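Local coordinates for glycoside hydrolase family protein (Novosphingobium sp. PP1Y, PDB 6Q2F) that acts as an alpha-L-rhamnosidase, a glycoside hydrolase that releases alpha-linked L-rhamnose from glycosides and carries a bound sodium ion, at residues G1021-S1026 and A1125-S1130; I1103-E1108 and K1112-A1117; A651-A656 and K688-S693; T1097-L1102 and P1119-D1124. All coordinates share one frame; numbering follows the deposited sequence.

Contact 1: residues G1021-S1026 and A1125-S1130; sequences GVKYFS and APLRPS
In the C-terminal beta-sandwich, whose sequence belongs to the galactose-binding-like families, Leu-1127 of the loop running into strand 1131-1140 packs on Lys-1023 and Tyr-1024, where the short helix 1020-1023 comes to its end. The two methyls of the leucine divide the work. CD1 lies against the lysine chain, 3.6 Å from CG of Lys-1023, and touches it again near its far end. That chain runs straight out from the backbone and bends only at its last torsion (chi4 58°), which carries NZ back over the methyl to a hydrogen bond with the carbonyl of Asp-1015. CD2 meets the tyrosine ring at its edge, near the ring plane, 3.8 Å from CE1 of Tyr-1024. One face of the same ring is covered by CG of Lys-1023, 4.0 Å above the plane and over its centre, so lysine, ring and leucine pack as one group. Were Tyr-1024 replaced by an alanine, the CD2 methyl would probably lose its neighbour and CG of the lysine the ring it covers. Tyr-1024 is the first residue to depart from helical angles, and just beyond it the N-H of Phe-1025 still bonds to O of Val-1022. The far half of the contact is polar and runs through a single water. This water donates to O of Lys-1023 at 2.8 Å and to O of Phe-1025 at 2.6 Å, and it accepts a hydrogen bond from OG of Ser-1130 at 3.1 Å.

Contact 2: residues I1103-E1108 and K1112-A1117; sequences IGDQQE and KITWTA
Asp-1105, near the C-terminal end of helix 1099-1105, sets its carboxylate against the backbone of Lys-1112, Ile-1113 and Thr-1114 and so closes the short excursion between helix and strand 1115-1116 in the galactose-binding-like sandwich. OD2 does most of the holding. The N-H of Thr-1114 reaches it almost head-on down the C-O bond, at 2.7 Å from N to OD2 and with a nearly straight hydrogen bond of 169°. The hydroxyl of the same threonine donates to the same oxygen, OG1 to OD2 2.8 Å, from the anti side and 33° out of the carboxylate plane. OG1 can do this because it sits between its own backbone N and carbonyl carbon (chi1 69°). OD1 takes a weak bond from N of Ile-1113 at 3.2 Å and also forms a salt bridge with Arg-1101. Lys-1112 meets the aspartate mainly through carbon: its chain, bent at its second and third torsions, folds back so that CD lies 3.2 Å from O of Asp-1105 and 3.7 Å from its CB. Its NZ remains 4.6 Å from OD2 of Asp-1105, beyond salt-bridge range. With two consecutive N-H groups, a hydroxyl and a guanidinium turned toward it, the buried carboxylate is well compensated, and this environment probably keeps it ionised and its plane fixed.

Contact 3: residues A651-A656 and K688-S693; sequences APWAFA and KKPGLS
Trp-653 lays its indole against the ring of Pro-690, which covers one face of it. CG of Pro-690 stands 3.6 Å from the centroid of the six-membered ring and only 20° off its normal, a CH-pi contact, while CB of the proline reaches NE1 of Trp-653 at 3.3 Å. The far corner of the indole is met by the residues that follow: CH2 of Trp-653 lies 3.8 Å from CB of Ser-693, and the carbonyl O of Leu-692 approaches CZ2 at the ring edge, 4.2 Å away. No hydrogen bond crosses between the two segments, so the fit depends on shape and on the indole surface. Behind this first shell stands a type II beta turn, Ala-651 to Ala-654, closed by the N-H of Ala-654 on O of Ala-651 (3.3 Å). Trp-653 takes its third position with a positive phi of 49° and presents the indole, CG anti to the carbonyl carbon (chi1 -72°), to Pro-690. The turn follows strand 642-649 of the parallel barrel, at the strand ends where enzymes of this fold usually carry their active site; Glu-644 of the same strand is a sodium ligand. Further out, Tyr-700 stacks on the indole and Trp-1098 meets it edge to face. On the other side, the peptide bond before Pro-690 is cis, and Gly-691 adopts backbone angles at which a CB would be jammed against the carbonyl O of Pro-690. From there strand 690-691 pairs in parallel with strand 1115-1116, Lys-689 and Gly-691 both bonding to the backbone of Trp-1115.

Contact 4: residues T1097-L1102 and P1119-D1124; sequences TWVNRL and PTYRAD
With CG anti to the carbonyl carbon (chi1 -65°), the ring of Tyr-1121 swings from its loop to lie beside helix 1099-1105, where Val-1099 and Leu-1102 receive it. Val-1099 holds CG1 anti to its own backbone N (chi1 169°), which brings that methyl over one face of the ring, offset toward the rim and 4.1 Å from CZ. Its other methyl, CG2, touches the phenol oxygen, 3.6 Å from OH of Tyr-1121. Leu-1102, one helical turn further on, comes to the ring edge instead: CD1 lies near the ring plane, 3.9 Å from CE2 of Tyr-1121. The same leucine packs on Thr-1120: OG1 of Thr-1120 sits 3.7 Å from CD1 of Leu-1102, the two side chains crossing at about a right angle. Ahead of the turn that leads into the helix, OG1 of Thr-1097 accepts a weak capping bond from N of Val-1099 at 3.3 Å. On the outer side of the loop, Arg-1122 and Asp-1124 form a salt bridge, NH2 to OD2 2.8 Å. The contact thus lays the loop after strand 1115-1116 along the helix of the galactose-binding-like sandwich, while the phenol points beyond it to the barrel loop, where OH of Tyr-1121 bonds to the carbonyl of Pro-652. A phenylalanine here would probably keep the packing on Val-1099 and Leu-1102 but leave that carbonyl without its hydroxyl donor. Apolar packing positions the ring, while the hydroxyl at its end adds one polar link to the loop after barrel strand 642-649.

Contact 3 comes first along the chain and belongs to the rhamnosidase part, the loops around its parallel barrel. The others follow in the galactose-binding-like sandwich, nested one inside another: contact 2 within the loop of contact 4, and contact 4 within that of contact 1. Contacts 2 and 4 share helix 1099-1105, with centres about 7 Å apart; the centres of contacts 1 and 3 are about 15 Å apart. Contacts 2 and 3 reach the same two-stranded parallel sheet, 690-691 with 1115-1116, which spans both parts of the chain. Contacts 1, 2 and 4 thus lie within the sandwich and contact 3 in the barrel part, and the two meet through that pairing and Tyr-1121 on Pro-652.

Contact 1: residues G1021-S1026 and A1125-S1130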
# COMPACT_ATOMS: atom_id res chain seq x y z
N GLY A 1021 -25.32 24.26 -26.33
CA GLY A 1021 -23.97 24.01 -26.80
C GLY A 1021 -22.91 24.72 -25.98
O GLY A 1021 -21.77 24.25 -25.90
N VAL A 1022 -23.27 25.86 -25.37
CA VAL A 1022 -22.38 26.54 -24.44
C VAL A 1022 -22.50 25.93 -23.05
O VAL A 1022 -21.50 25.66 -22.38
CB VAL A 1022 -22.66 28.06 -24.42
CG1 VAL A 1022 -21.87 28.75 -23.33
CG2 VAL A 1022 -22.33 28.68 -25.78
N LYS A 1023 -23.74 25.70 -22.60
CA LYS A 1023 -24.01 25.16 -21.27
C LYS A 1023 -23.21 23.89 -21.01
O LYS A 1023 -22.60 23.72 -19.95
CB LYS A 1023 -25.51 24.89 -21.14
CG LYS A 1023 -25.97 24.19 -19.87
CD LYS A 1023 -27.51 24.09 -19.86
CE LYS A 1023 -28.04 23.37 -18.62
NZ LYS A 1023 -27.60 24.04 -17.37
N TYR A 1024 -23.20 22.98 -21.99
CA TYR A 1024 -22.61 21.66 -21.81
C TYR A 1024 -21.22 21.57 -22.41
O TYR A 1024 -20.71 20.46 -22.59
CB TYR A 1024 -23.53 20.61 -22.42
CG TYR A 1024 -24.88 20.52 -21.74
CD1 TYR A 1024 -24.98 20.14 -20.40
CD2 TYR A 1024 -26.06 20.79 -22.43
CE1 TYR A 1024 -26.21 20.05 -19.77
CE2 TYR A 1024 -27.30 20.70 -21.80
CZ TYR A 1024 -27.37 20.32 -20.48
OH TYR A 1024 -28.59 20.22 -19.84
N PHE A 1025 -20.58 22.69 -22.69
CA PHE A 1025 -19.29 22.66 -23.35
C PHE A 1025 -18.22 22.06 -22.44
O PHE A 1025 -18.11 22.42 -21.26
CB PHE A 1025 -18.88 24.06 -23.80
CG PHE A 1025 -17.47 24.14 -24.32
CD1 PHE A 1025 -17.17 23.68 -25.60
CD2 PHE A 1025 -16.45 24.67 -23.55
CE1 PHE A 1025 -15.88 23.76 -26.09
CE2 PHE A 1025 -15.15 24.75 -24.04
CZ PHE A 1025 -14.87 24.29 -25.31
N SER A 1026 -17.44 21.14 -23.00
CA SER A 1026 -16.22 20.61 -22.39
C SER A 1026 -15.09 20.83 -23.38
O SER A 1026 -15.19 20.41 -24.54
CB SER A 1026 -16.35 19.12 -22.05
OG SER A 1026 -17.22 18.91 -20.95
N ALA A 1125 -27.58 15.04 -13.54
CA ALA A 1125 -26.36 15.34 -12.81
C ALA A 1125 -26.10 16.84 -12.78
O ALA A 1125 -26.31 17.52 -13.80
CB ALA A 1125 -25.17 14.61 -13.41
N PRO A 1126 -25.71 17.39 -11.64
CA PRO A 1126 -25.42 18.83 -11.58
C PRO A 1126 -24.15 19.14 -12.37
O PRO A 1126 -23.16 18.41 -12.30
CB PRO A 1126 -25.23 19.07 -10.08
CG PRO A 1126 -24.75 17.76 -9.56
CD PRO A 1126 -25.47 16.71 -10.36
N LEU A 1127 -24.20 20.23 -13.13
CA LEU A 1127 -23.03 20.63 -13.91
C LEU A 1127 -21.94 21.20 -13.01
O LEU A 1127 -22.19 21.65 -11.89
CB LEU A 1127 -23.41 21.67 -14.96
CG LEU A 1127 -24.42 21.23 -16.01
CD1 LEU A 1127 -24.68 22.39 -16.98
CD2 LEU A 1127 -23.91 20.01 -16.74
N ARG A 1128 -20.69 21.17 -13.52
CA ARG A 1128 -19.61 21.85 -12.80
C ARG A 1128 -19.51 23.29 -13.29
O ARG A 1128 -19.75 23.57 -14.46
CB ARG A 1128 -18.28 21.13 -13.03
CG ARG A 1128 -18.15 19.79 -12.30
CD ARG A 1128 -16.91 19.02 -12.71
NE ARG A 1128 -15.70 19.82 -12.56
CZ ARG A 1128 -14.70 19.55 -11.72
NH1 ARG A 1128 -14.74 18.48 -10.93
NH2 ARG A 1128 -13.64 20.36 -11.68
N PRO A 1129 -19.17 24.24 -12.42
CA PRO A 1129 -18.96 25.61 -12.90
C PRO A 1129 -17.93 25.61 -14.03
O PRO A 1129 -16.92 24.91 -13.95
CB PRO A 1129 -18.46 26.36 -11.66
CG PRO A 1129 -18.87 25.49 -10.49
CD PRO A 1129 -18.76 24.09 -11.01
N SER A 1130 -18.21 26.37 -15.08
CA SER A 1130 -17.43 26.29 -16.31
C SER A 1130 -17.05 27.68 -16.81
O SER A 1130 -17.84 28.63 -16.71
CB SER A 1130 -18.23 25.56 -17.39
OG SER A 1130 -17.43 25.36 -18.53
O HOH W 1 -19.77 23.73 -19.78

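Contact 2: residues I1103-E1108 and K1112-A1117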
# COMPACT_ATOMS: atom_id res chain seq x y z
N ILE A 1103 -22.76 15.02 -19.35
CA ILE A 1103 -24.13 15.26 -18.93
C ILE A 1103 -24.97 15.76 -20.11
O ILE A 1103 -26.08 15.28 -20.34
CB ILE A 1103 -24.16 16.25 -17.76
CG1 ILE A 1103 -23.43 15.62 -16.57
CG2 ILE A 1103 -25.60 16.62 -17.44
CD1 ILE A 1103 -23.11 16.59 -15.47
N GLY A 1104 -24.42 16.69 -20.89
CA GLY A 1104 -25.15 17.21 -22.03
C GLY A 1104 -25.57 16.14 -23.01
O GLY A 1104 -26.60 16.26 -23.68
N ASP A 1105 -24.79 15.05 -23.10
CA ASP A 1105 -25.11 13.98 -24.04
C ASP A 1105 -26.22 13.07 -23.54
O ASP A 1105 -26.75 12.29 -24.33
CB ASP A 1105 -23.86 13.15 -24.34
CG ASP A 1105 -23.02 13.75 -25.45
OD1 ASP A 1105 -23.33 14.88 -25.88
OD2 ASP A 1105 -22.05 13.10 -25.88
N GLN A 1106 -26.58 13.16 -22.27
CA GLN A 1106 -27.71 12.41 -21.73
C GLN A 1106 -29.03 13.14 -21.90
O GLN A 1106 -30.08 12.56 -21.60
CB GLN A 1106 -27.49 12.12 -20.24
CG GLN A 1106 -26.35 11.19 -19.98
CD GLN A 1106 -26.59 9.83 -20.59
OE1 GLN A 1106 -25.81 9.37 -21.42
NE2 GLN A 1106 -27.68 9.18 -20.18
N GLN A 1107 -29.01 14.38 -22.37
CA GLN A 1107 -30.24 15.15 -22.48
C GLN A 1107 -31.08 14.64 -23.64
O GLN A 1107 -30.54 14.23 -24.68
CB GLN A 1107 -29.93 16.64 -22.66
CG GLN A 1107 -29.07 17.26 -21.58
CD GLN A 1107 -29.60 17.01 -20.18
OE1 GLN A 1107 -28.89 16.51 -19.30
NE2 GLN A 1107 -30.86 17.37 -19.96
N GLU A 1108 -32.40 14.65 -23.46
CA GLU A 1108 -33.31 14.25 -24.53
C GLU A 1108 -33.05 15.10 -25.78
O GLU A 1108 -32.98 16.33 -25.71
CB GLU A 1108 -34.76 14.40 -24.08
CG GLU A 1108 -35.29 13.22 -23.28
CD GLU A 1108 -36.62 12.72 -23.82
OE1 GLU A 1108 -36.61 11.75 -24.61
OE2 GLU A 1108 -37.67 13.31 -23.47
N LYS A 1112 -24.83 13.63 -29.87
CA LYS A 1112 -23.83 13.12 -28.94
C LYS A 1112 -22.42 13.43 -29.40
O LYS A 1112 -22.00 13.02 -30.48
CB LYS A 1112 -24.02 11.62 -28.74
CG LYS A 1112 -25.39 11.29 -28.15
CD LYS A 1112 -25.23 10.74 -26.74
CE LYS A 1112 -24.51 9.40 -26.77
NZ LYS A 1112 -24.02 8.99 -25.41
N ILE A 1113 -21.68 14.15 -28.57
CA ILE A 1113 -20.28 14.45 -28.82
C ILE A 1113 -19.38 13.35 -28.28
O ILE A 1113 -18.36 13.01 -28.90
CB ILE A 1113 -19.91 15.82 -28.20
CG1 ILE A 1113 -20.73 16.96 -28.83
CG2 ILE A 1113 -18.43 16.11 -28.32
CD1 ILE A 1113 -20.62 17.05 -30.33
N THR A 1114 -19.73 12.77 -27.14
CA THR A 1114 -18.81 11.91 -26.41
C THR A 1114 -19.09 10.44 -26.67
O THR A 1114 -20.19 10.05 -27.07
CB THR A 1114 -18.88 12.16 -24.90
OG1 THR A 1114 -20.15 11.69 -24.41
CG2 THR A 1114 -18.71 13.64 -24.59
N TRP A 1115 -18.07 9.64 -26.41
CA TRP A 1115 -18.16 8.19 -26.32
C TRP A 1115 -17.39 7.73 -25.08
O TRP A 1115 -16.25 8.16 -24.86
CB TRP A 1115 -17.58 7.51 -27.56
CG TRP A 1115 -17.75 6.01 -27.55
CD1 TRP A 1115 -18.71 5.30 -28.20
CD2 TRP A 1115 -16.94 5.05 -26.85
NE1 TRP A 1115 -18.55 3.96 -27.96
CE2 TRP A 1115 -17.47 3.77 -27.14
CE3 TRP A 1115 -15.81 5.14 -26.02
CZ2 TRP A 1115 -16.92 2.60 -26.62
CZ3 TRP A 1115 -15.27 3.97 -25.50
CH2 TRP A 1115 -15.82 2.72 -25.81
N THR A 1116 -18.04 6.90 -24.26
CA THR A 1116 -17.39 6.18 -23.17
C THR A 1116 -17.89 4.74 -23.22
O THR A 1116 -18.95 4.46 -23.79
CB THR A 1116 -17.69 6.76 -21.79
OG1 THR A 1116 -19.09 6.64 -21.51
CG2 THR A 1116 -17.27 8.25 -21.70
N ALA A 1117 -17.14 3.84 -22.58
CA ALA A 1117 -17.49 2.42 -22.59
C ALA A 1117 -18.81 2.16 -21.86
O ALA A 1117 -19.70 1.49 -22.38
CB ALA A 1117 -16.37 1.60 -21.97

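Contact 3: residues A651-A656 and K688-S693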
# COMPACT_ATOMS: atom_id res chain seq x y z
N ALA A 651 -15.87 8.19 -10.40
CA ALA A 651 -15.86 9.65 -10.57
C ALA A 651 -15.42 9.97 -11.99
O ALA A 651 -14.33 10.51 -12.22
CB ALA A 651 -14.95 10.30 -9.53
N PRO A 652 -16.26 9.66 -12.97
CA PRO A 652 -15.85 9.73 -14.39
C PRO A 652 -15.41 11.13 -14.81
O PRO A 652 -16.20 12.08 -14.81
CB PRO A 652 -17.11 9.30 -15.14
CG PRO A 652 -17.99 8.68 -14.12
CD PRO A 652 -17.68 9.32 -12.83
N TRP A 653 -14.15 11.24 -15.22
CA TRP A 653 -13.57 12.48 -15.75
C TRP A 653 -13.88 13.69 -14.87
O TRP A 653 -13.91 14.83 -15.33
CB TRP A 653 -14.03 12.72 -17.19
CG TRP A 653 -13.36 11.74 -18.14
CD1 TRP A 653 -12.16 11.91 -18.76
CD2 TRP A 653 -13.84 10.44 -18.52
NE1 TRP A 653 -11.87 10.80 -19.52
CE2 TRP A 653 -12.88 9.88 -19.39
CE3 TRP A 653 -14.99 9.70 -18.23
CZ2 TRP A 653 -13.02 8.61 -19.95
CZ3 TRP A 653 -15.13 8.43 -18.78
CH2 TRP A 653 -14.15 7.90 -19.63
N ALA A 654 -14.03 13.47 -13.56
CA ALA A 654 -14.43 14.53 -12.64
C ALA A 654 -13.24 15.20 -11.95
O ALA A 654 -13.33 15.59 -10.78
CB ALA A 654 -15.42 13.97 -11.62
N PHE A 655 -12.13 15.39 -12.65
CA PHE A 655 -10.96 15.99 -12.02
C PHE A 655 -10.23 16.92 -12.98
O PHE A 655 -9.95 16.56 -14.12
CB PHE A 655 -9.95 14.91 -11.52
CG PHE A 655 -10.54 13.90 -10.60
CD1 PHE A 655 -11.13 12.74 -11.10
CD2 PHE A 655 -10.49 14.10 -9.22
CE1 PHE A 655 -11.66 11.78 -10.23
CE2 PHE A 655 -11.02 13.15 -8.34
CZ PHE A 655 -11.60 11.98 -8.84
N ALA A 656 -9.94 18.10 -12.49
CA ALA A 656 -8.99 19.03 -13.07
C ALA A 656 -7.90 19.21 -12.03
O ALA A 656 -8.08 18.81 -10.88
CB ALA A 656 -9.66 20.37 -13.41
N LYS A 688 -13.09 8.54 -30.68
CA LYS A 688 -13.94 8.33 -29.51
C LYS A 688 -13.41 9.17 -28.35
O LYS A 688 -12.33 8.89 -27.80
CB LYS A 688 -14.01 6.85 -29.17
CG LYS A 688 -15.05 6.13 -30.07
CD LYS A 688 -15.12 4.65 -29.83
CE LYS A 688 -16.23 4.02 -30.70
NZ LYS A 688 -15.94 4.12 -32.15
N LYS A 689 -14.15 10.22 -27.99
CA LYS A 689 -13.74 11.10 -26.88
C LYS A 689 -14.81 11.09 -25.80
O LYS A 689 -15.99 11.13 -26.12
CB LYS A 689 -13.49 12.52 -27.38
CG LYS A 689 -12.48 12.64 -28.51
CD LYS A 689 -12.67 13.96 -29.27
CE LYS A 689 -12.03 13.90 -30.66
NZ LYS A 689 -10.54 13.77 -30.54
N PRO A 690 -14.41 11.04 -24.52
CA PRO A 690 -13.02 10.91 -24.07
C PRO A 690 -12.46 9.51 -24.25
O PRO A 690 -11.26 9.33 -24.11
CB PRO A 690 -13.11 11.27 -22.58
CG PRO A 690 -14.49 10.88 -22.20
CD PRO A 690 -15.34 11.22 -23.39
N GLY A 691 -13.32 8.54 -24.58
CA GLY A 691 -12.82 7.23 -24.98
C GLY A 691 -12.65 6.20 -23.87
O GLY A 691 -13.46 6.13 -22.94
N LEU A 692 -11.63 5.35 -23.98
CA LEU A 692 -11.46 4.24 -23.05
C LEU A 692 -11.02 4.71 -21.67
O LEU A 692 -10.38 5.76 -21.52
CB LEU A 692 -10.42 3.27 -23.57
CG LEU A 692 -10.67 2.59 -24.90
CD1 LEU A 692 -9.45 1.73 -25.19
CD2 LEU A 692 -11.92 1.78 -24.85
N SER A 693 -11.37 3.92 -20.67
CA SER A 693 -11.01 4.17 -19.28
C SER A 693 -10.70 2.81 -18.68
O SER A 693 -11.18 1.79 -19.18
CB SER A 693 -12.17 4.83 -18.54
OG SER A 693 -13.32 4.00 -18.55

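Contact 4: residues T1097-L1102 and P1119-D1124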
# COMPACT_ATOMS: atom_id res chain seq x y z
N THR A 1097 -13.47 20.24 -17.41
CA THR A 1097 -13.51 18.78 -17.49
C THR A 1097 -14.54 18.32 -18.53
O THR A 1097 -15.35 19.11 -19.03
CB THR A 1097 -13.84 18.15 -16.14
OG1 THR A 1097 -15.18 18.53 -15.77
CG2 THR A 1097 -12.84 18.58 -15.05
N TRP A 1098 -14.52 17.02 -18.82
CA TRP A 1098 -15.51 16.41 -19.70
C TRP A 1098 -16.88 16.27 -19.07
O TRP A 1098 -17.81 15.84 -19.77
CB TRP A 1098 -15.07 15.02 -20.14
CG TRP A 1098 -14.18 15.01 -21.32
CD1 TRP A 1098 -12.84 14.69 -21.35
CD2 TRP A 1098 -14.54 15.36 -22.66
NE1 TRP A 1098 -12.36 14.80 -22.64
CE2 TRP A 1098 -13.39 15.20 -23.46
CE3 TRP A 1098 -15.74 15.76 -23.27
CZ2 TRP A 1098 -13.39 15.46 -24.84
CZ3 TRP A 1098 -15.75 16.01 -24.64
CH2 TRP A 1098 -14.58 15.86 -25.41
N VAL A 1099 -17.04 16.62 -17.79
CA VAL A 1099 -18.26 16.26 -17.06
C VAL A 1099 -19.49 16.84 -17.75
O VAL A 1099 -20.51 16.15 -17.93
CB VAL A 1099 -18.15 16.73 -15.60
CG1 VAL A 1099 -19.49 16.62 -14.89
CG2 VAL A 1099 -17.09 15.93 -14.87
N ASN A 1100 -19.43 18.12 -18.13
CA ASN A 1100 -20.62 18.82 -18.58
C ASN A 1100 -21.07 18.32 -19.95
O ASN A 1100 -22.27 18.16 -20.19
CB ASN A 1100 -20.37 20.33 -18.61
CG ASN A 1100 -20.32 20.96 -17.22
OD1 ASN A 1100 -20.49 20.28 -16.20
ND2 ASN A 1100 -20.07 22.27 -17.16
N ARG A 1101 -20.13 18.07 -20.86
CA ARG A 1101 -20.48 17.52 -22.17
C ARG A 1101 -20.99 16.09 -22.05
O ARG A 1101 -21.78 15.64 -22.89
CB ARG A 1101 -19.28 17.57 -23.12
CG ARG A 1101 -19.62 17.25 -24.56
CD ARG A 1101 -20.67 18.25 -25.09
NE ARG A 1101 -22.02 17.70 -25.13
CZ ARG A 1101 -23.07 18.31 -25.66
NH1 ARG A 1101 -22.94 19.51 -26.21
NH2 ARG A 1101 -24.26 17.73 -25.65
N LEU A 1102 -20.51 15.35 -21.05
CA LEU A 1102 -21.06 14.03 -20.78
C LEU A 1102 -22.50 14.13 -20.31
O LEU A 1102 -23.38 13.42 -20.80
CB LEU A 1102 -20.20 13.31 -19.73
CG LEU A 1102 -18.82 12.79 -20.13
CD1 LEU A 1102 -18.03 12.41 -18.89
CD2 LEU A 1102 -18.98 11.57 -21.05
N PRO A 1119 -21.97 4.00 -19.13
CA PRO A 1119 -22.54 5.33 -18.87
C PRO A 1119 -21.88 5.97 -17.65
O PRO A 1119 -21.42 5.30 -16.73
CB PRO A 1119 -24.03 5.05 -18.64
CG PRO A 1119 -24.10 3.61 -18.27
CD PRO A 1119 -22.98 2.93 -19.00
N THR A 1120 -21.81 7.30 -17.69
CA THR A 1120 -21.09 8.05 -16.67
C THR A 1120 -22.02 8.89 -15.80
O THR A 1120 -21.96 8.81 -14.57
CB THR A 1120 -20.03 8.95 -17.32
OG1 THR A 1120 -20.67 9.92 -18.16
CG2 THR A 1120 -19.05 8.13 -18.17
N TYR A 1121 -22.88 9.71 -16.40
CA TYR A 1121 -23.75 10.58 -15.64
C TYR A 1121 -25.18 10.45 -16.10
O TYR A 1121 -25.46 10.16 -17.26
CB TYR A 1121 -23.30 12.05 -15.75
CG TYR A 1121 -21.95 12.28 -15.14
CD1 TYR A 1121 -21.83 12.57 -13.79
CD2 TYR A 1121 -20.79 12.17 -15.90
CE1 TYR A 1121 -20.59 12.76 -13.22
CE2 TYR A 1121 -19.56 12.36 -15.34
CZ TYR A 1121 -19.46 12.66 -13.99
OH TYR A 1121 -18.22 12.85 -13.42
N ARG A 1122 -26.09 10.65 -15.15
CA ARG A 1122 -27.50 10.80 -15.46
C ARG A 1122 -27.77 12.21 -15.96
O ARG A 1122 -27.03 13.15 -15.66
CB ARG A 1122 -28.36 10.52 -14.23
CG ARG A 1122 -28.00 9.24 -13.49
CD ARG A 1122 -28.20 9.41 -11.99
NE ARG A 1122 -29.45 10.10 -11.69
CZ ARG A 1122 -30.65 9.51 -11.70
NH1 ARG A 1122 -30.75 8.22 -11.99
NH2 ARG A 1122 -31.74 10.22 -11.43
N ALA A 1123 -28.85 12.36 -16.74
CA ALA A 1123 -29.23 13.69 -17.19
C ALA A 1123 -29.53 14.62 -16.02
O ALA A 1123 -29.47 15.84 -16.18
CB ALA A 1123 -30.44 13.60 -18.12
N ASP A 1124 -29.83 14.05 -14.84
CA ASP A 1124 -30.00 14.83 -13.62
C ASP A 1124 -28.75 15.61 -13.25
O ASP A 1124 -28.85 16.70 -12.67
CB ASP A 1124 -30.31 13.92 -12.42
CG ASP A 1124 -31.47 13.03 -12.64
OD1 ASP A 1124 -31.59 12.44 -13.74
OD2 ASP A 1124 -32.26 12.91 -11.68